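Long-range contacts in polysaccharide deacetylase (Streptococcus pyogenes, PDB 6DQ3), which probably removes acetyl groups from an N-acetylated sugar of the linkage unit joining rhamnopolysaccharides to the streptococcal cell wall, as a zinc-dependent member of carbohydrate esterase family 4: residues T196-A201 / N211-L216; K8-M13 / K70-T75. All coordinates share one frame; numbering follows the deposited sequence. Where two conformers were deposited one is given.

Interaction 1. Residues T196-A201 / N211-L216; sequences TNEGIA and NRIRIL
Glu-198 forms a parallel bridge with Arg-212, whose N and O bond to the residues on either side of Glu-198 in the chain: Arg-212 N gives its proton to Asn-197 O at 3.0 Å, and Gly-199 N returns one to Arg-212 O from above the carbonyl plane. Around this bridge the packing is tight. Gly-199 O lies 3.2 Å from Asn-211 CB, and the backbone shape at Gly-199 leaves no room for a CB next to the preceding carbonyl oxygen. Beyond the strand pair, Asn-211 reaches the departing chain with its amide: ND2 donates to Ile-200 O over 3.2 Å, again from above the carbonyl plane. Separately, Ile-200 and Ile-213 lie side by side, CG1 of the former 3.9 Å from CD1 of the latter.

Against this direct contact stand the polar side chains, several of them linked through water. Glu-198 starts away from the partner strand, with CG anti to the backbone N, but a bend at chi2 (68°) folds the carboxylate back. OE1 then takes the Arg-214 N proton on its syn lone pair at 3.0 Å, almost straight at 171°. Water links Glu-198 OE2 to Arg-214 O, another joins Thr-196 O to Arg-214 NH2 in the plane of the guanidinium, and a third weakly connects Gly-199 O with Asn-211 O. The CB of Arg-212 leads away from segment 196-201, and its NH2 forms a salt bridge with Asp-77. A short parallel pairing of strands 192-198 and 210-214, prolonged by a carboxylate, fits the distorted barrel of the carbohydrate esterase 4 fold.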
# COMPACT_ATOMS: atom_id res chain seq x y z
N THR A 196 1.36 -5.79 8.61
CA THR A 196 0.44 -5.00 9.41
C THR A 196 0.98 -4.73 10.82
O THR A 196 0.22 -4.32 11.70
CB THR A 196 -0.94 -5.66 9.49
OG1 THR A 196 -0.85 -6.97 10.08
CG2 THR A 196 -1.57 -5.78 8.09
N ASN A 197 2.28 -4.96 11.05
CA ASN A 197 2.90 -4.61 12.32
C ASN A 197 2.93 -3.09 12.47
O ASN A 197 3.47 -2.38 11.61
CB ASN A 197 4.33 -5.16 12.39
CG ASN A 197 4.39 -6.67 12.25
OD1 ASN A 197 3.45 -7.39 12.60
ND2 ASN A 197 5.52 -7.17 11.75
N GLU A 198 2.37 -2.58 13.57
CA GLU A 198 2.19 -1.14 13.73
C GLU A 198 3.50 -0.42 14.05
O GLU A 198 4.26 -0.85 14.93
CB GLU A 198 1.16 -0.87 14.83
CG GLU A 198 0.86 0.60 15.11
CD GLU A 198 0.14 1.30 13.97
OE1 GLU A 198 -0.53 0.62 13.16
OE2 GLU A 198 0.24 2.54 13.88
N GLY A 199 3.75 0.66 13.34
CA GLY A 199 4.87 1.54 13.64
C GLY A 199 5.42 2.18 12.38
O GLY A 199 5.06 1.83 11.26
N ILE A 200 6.30 3.17 12.60
CA ILE A 200 7.07 3.73 11.50
C ILE A 200 8.07 2.69 11.01
O ILE A 200 8.53 1.82 11.77
CB ILE A 200 7.78 5.03 11.95
CG1 ILE A 200 6.73 6.02 12.47
CG2 ILE A 200 8.58 5.62 10.81
CD1 ILE A 200 7.31 7.28 13.09
N ALA A 201 8.42 2.77 9.72
CA ALA A 201 9.25 1.75 9.10
C ALA A 201 10.71 2.16 9.03
O ALA A 201 11.06 3.34 9.03
CB ALA A 201 8.75 1.43 7.68
N ASN A 211 7.18 -2.26 8.76
CA ASN A 211 6.05 -1.80 9.55
C ASN A 211 5.16 -0.88 8.73
O ASN A 211 5.61 -0.22 7.79
CB ASN A 211 6.51 -1.02 10.79
CG ASN A 211 7.30 -1.84 11.78
OD1 ASN A 211 7.30 -3.07 11.74
ND2 ASN A 211 7.97 -1.15 12.70
N ARG A 212 3.88 -0.80 9.11
CA ARG A 212 2.97 0.19 8.56
C ARG A 212 2.17 0.83 9.68
O ARG A 212 2.04 0.28 10.78
CB ARG A 212 2.04 -0.43 7.51
CG ARG A 212 2.75 -0.84 6.23
CD ARG A 212 1.79 -0.99 5.07
NE ARG A 212 1.04 -2.25 5.12
CZ ARG A 212 0.11 -2.60 4.25
NH1 ARG A 212 -0.21 -1.78 3.25
NH2 ARG A 212 -0.51 -3.76 4.38
N ILE A 213 1.64 2.02 9.39
CA ILE A 213 0.81 2.78 10.32
C ILE A 213 -0.63 2.61 9.86
O ILE A 213 -1.00 3.06 8.77
CB ILE A 213 1.21 4.26 10.36
CG1 ILE A 213 2.62 4.41 10.94
CG2 ILE A 213 0.19 5.06 11.17
CD1 ILE A 213 3.27 5.76 10.62
N ARG A 214 -1.45 1.95 10.69
CA ARG A 214 -2.85 1.74 10.34
C ARG A 214 -3.61 3.05 10.50
O ARG A 214 -3.52 3.72 11.54
CB ARG A 214 -3.47 0.65 11.21
CG ARG A 214 -4.92 0.34 10.84
CD ARG A 214 -5.57 -0.68 11.77
NE ARG A 214 -4.95 -2.00 11.70
CZ ARG A 214 -5.18 -2.89 10.74
NH1 ARG A 214 -6.02 -2.61 9.75
NH2 ARG A 214 -4.57 -4.07 10.77
N ILE A 215 -4.36 3.42 9.47
CA ILE A 215 -5.19 4.63 9.51
C ILE A 215 -6.51 4.28 10.19
O ILE A 215 -7.28 3.46 9.69
CB ILE A 215 -5.42 5.20 8.11
CG1 ILE A 215 -4.09 5.53 7.44
CG2 ILE A 215 -6.33 6.42 8.19
CD1 ILE A 215 -3.25 6.56 8.18
N LEU A 216 -6.75 4.88 11.33
CA LEU A 216 -8.00 4.68 12.04
C LEU A 216 -9.04 5.70 11.58
O LEU A 216 -8.67 6.81 11.16
CB LEU A 216 -7.78 4.83 13.54
CG LEU A 216 -6.75 3.87 14.15
CD1 LEU A 216 -6.41 4.27 15.57
CD2 LEU A 216 -7.27 2.44 14.09
O HOH W 1 -2.40 -4.91 12.84
O HOH W 2 7.21 -5.46 10.34
O HOH W 3 -2.17 3.57 13.89
O HOH W 4 5.41 2.65 8.70

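Interaction 2. Residues K8-M13 / K70-T75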
# COMPACT_ATOMS: atom_id res chain seq x y z
N LYS A 8 14.04 6.66 8.73
CA LYS A 8 12.73 6.12 9.02
C LYS A 8 11.72 6.71 8.04
O LYS A 8 11.86 7.84 7.57
CB LYS A 8 12.32 6.43 10.46
CG LYS A 8 13.10 5.62 11.50
CD LYS A 8 12.86 6.15 12.91
CE LYS A 8 13.60 5.31 13.95
NZ LYS A 8 13.46 5.90 15.30
N ILE A 9 10.71 5.90 7.71
CA ILE A 9 9.71 6.28 6.72
C ILE A 9 8.34 5.85 7.22
O ILE A 9 8.11 4.65 7.44
CB ILE A 9 10.00 5.64 5.35
CG1 ILE A 9 11.32 6.16 4.77
CG2 ILE A 9 8.85 5.91 4.38
CD1 ILE A 9 11.71 5.48 3.47
N PRO A 10 7.40 6.78 7.42
CA PRO A 10 6.02 6.37 7.73
C PRO A 10 5.34 5.79 6.50
O PRO A 10 5.30 6.43 5.44
CB PRO A 10 5.35 7.66 8.20
CG PRO A 10 6.13 8.76 7.53
CD PRO A 10 7.56 8.25 7.42
N ILE A 11 4.83 4.58 6.64
CA ILE A 11 4.13 3.89 5.56
C ILE A 11 2.68 3.75 6.02
O ILE A 11 2.36 2.89 6.84
CB ILE A 11 4.74 2.52 5.26
CG1 ILE A 11 6.22 2.63 4.89
CG2 ILE A 11 3.97 1.84 4.13
CD1 ILE A 11 6.91 1.29 4.81
N LEU A 12 1.81 4.61 5.50
CA LEU A 12 0.42 4.61 5.93
C LEU A 12 -0.35 3.49 5.24
O LEU A 12 -0.20 3.27 4.03
CB LEU A 12 -0.23 5.96 5.63
CG LEU A 12 0.48 7.18 6.23
CD1 LEU A 12 -0.36 8.44 5.98
CD2 LEU A 12 0.78 7.00 7.70
N MET A 13 -1.16 2.79 6.01
CA MET A 13 -1.97 1.69 5.50
C MET A 13 -3.44 2.10 5.55
O MET A 13 -4.05 2.14 6.62
CB MET A 13 -1.75 0.41 6.30
CG MET A 13 -2.67 -0.73 5.87
SD MET A 13 -2.38 -2.28 6.73
CE MET A 13 -2.56 -1.78 8.44
N LYS A 70 10.61 15.55 5.05
CA LYS A 70 9.40 14.82 5.41
C LYS A 70 8.95 13.98 4.22
O LYS A 70 8.72 14.51 3.13
CB LYS A 70 8.30 15.78 5.86
CG LYS A 70 8.77 16.74 6.93
CD LYS A 70 7.61 17.41 7.62
CE LYS A 70 8.08 18.57 8.46
NZ LYS A 70 7.03 19.61 8.55
N VAL A 71 8.83 12.67 4.43
CA VAL A 71 8.45 11.74 3.39
C VAL A 71 7.40 10.78 3.94
O VAL A 71 7.32 10.54 5.15
CB VAL A 71 9.65 10.93 2.83
CG1 VAL A 71 10.76 11.85 2.37
CG2 VAL A 71 10.15 9.94 3.88
N VAL A 72 6.61 10.23 3.03
CA VAL A 72 5.57 9.27 3.41
C VAL A 72 5.30 8.37 2.21
O VAL A 72 5.39 8.79 1.06
CB VAL A 72 4.28 9.98 3.87
CG1 VAL A 72 3.73 10.87 2.75
CG2 VAL A 72 3.26 8.95 4.30
N TRP A 73 4.99 7.11 2.51
CA TRP A 73 4.55 6.14 1.50
C TRP A 73 3.09 5.82 1.79
O TRP A 73 2.79 5.15 2.78
CB TRP A 73 5.42 4.89 1.54
CG TRP A 73 5.13 3.92 0.43
CD1 TRP A 73 4.41 4.16 -0.71
CD2 TRP A 73 5.54 2.55 0.36
NE1 TRP A 73 4.36 3.03 -1.49
CE2 TRP A 73 5.05 2.03 -0.85
CE3 TRP A 73 6.29 1.72 1.20
CZ2 TRP A 73 5.27 0.70 -1.23
CZ3 TRP A 73 6.51 0.42 0.82
CH2 TRP A 73 6.00 -0.08 -0.39
N LEU A 74 2.20 6.30 0.93
CA LEU A 74 0.77 6.04 1.06
C LEU A 74 0.46 4.71 0.38
O LEU A 74 0.67 4.58 -0.83
CB LEU A 74 -0.06 7.15 0.43
CG LEU A 74 0.17 8.61 0.85
CD1 LEU A 74 -0.80 9.50 0.08
CD2 LEU A 74 0.01 8.76 2.33
N THR A 75 -0.05 3.75 1.15
CA THR A 75 -0.39 2.43 0.61
C THR A 75 -1.84 2.08 0.88
O THR A 75 -2.39 2.40 1.94
CB THR A 75 0.52 1.32 1.19
OG1 THR A 75 0.21 1.08 2.57
CG2 THR A 75 1.99 1.70 1.05
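The indole of Trp-73 has the methyl CG2 of Thr-75 over the centre of one face, 3.5 Å above the plane, while Ile-11 CD1 approaches the ring edge near its plane, 3.7 Å from CE3. Ile-11 and Trp-73 run side by side in the same direction, and CG2 of Ile-11 touches both CE3 and the Thr-75 methyl. The indole NE1 is bonded to Thr-99 OG1, a polar anchor within the hydrophobic surroundings.

On the other face of the sheet, Leu-12 CD1 meets Leu-74 CD2 at 3.7 Å, and Val-72 CG2, anti to its backbone N, crosses at about a right angle to reach Leu-12 CG. Met-228 of helix 221-228 packs against Leu-12 and Val-72.

Between the faces the backbones pair in parallel. Trp-73 N donates to Pro-10 O at 3.0 Å, nearly along the C=O axis, and Leu-12 N donates to Trp-73 O. Farther along, Leu-12 O accepts two protons from one residue, from Thr-75 N at 2.9 Å and Thr-75 OG1 at 2.7 Å. This double grip would hold the threonine rotation that places CG2 over the indole. With its proton spent on Leu-12 O, the buried Thr-75 hydroxyl is left to accept from Arg-212 NH1, so backbone pairing, aromatic packing and a charged side chain are coupled through one hydroxyl.

How the interactions relate
Interactions 1 and 2 are neighbouring parts of one sheet, their centres about 9 Å apart, because strand 8-14 pairs with both 71-77 and 210-214. Ile-213 joins them, its N 2.8 Å from Ile-11 O and its O 2.8 Å from Met-13 N, probable hydrogen bonds both; Ala-201 also bonds to Ile-9 through the backbone. Arg-212 NH2 packs 3.3 Å from Met-13 SD. The side chains of Arg-212 and Met-13 are about 7 and 8 Å from a zinc ion, and bound acetate lies about 4 Å from the Thr-196 side chain and 5 Å from that of Met-13. Asp-78, His-133 and His-137 bind zinc; Asp-78 directly follows Asp-77, the salt-bridge partner of Arg-212.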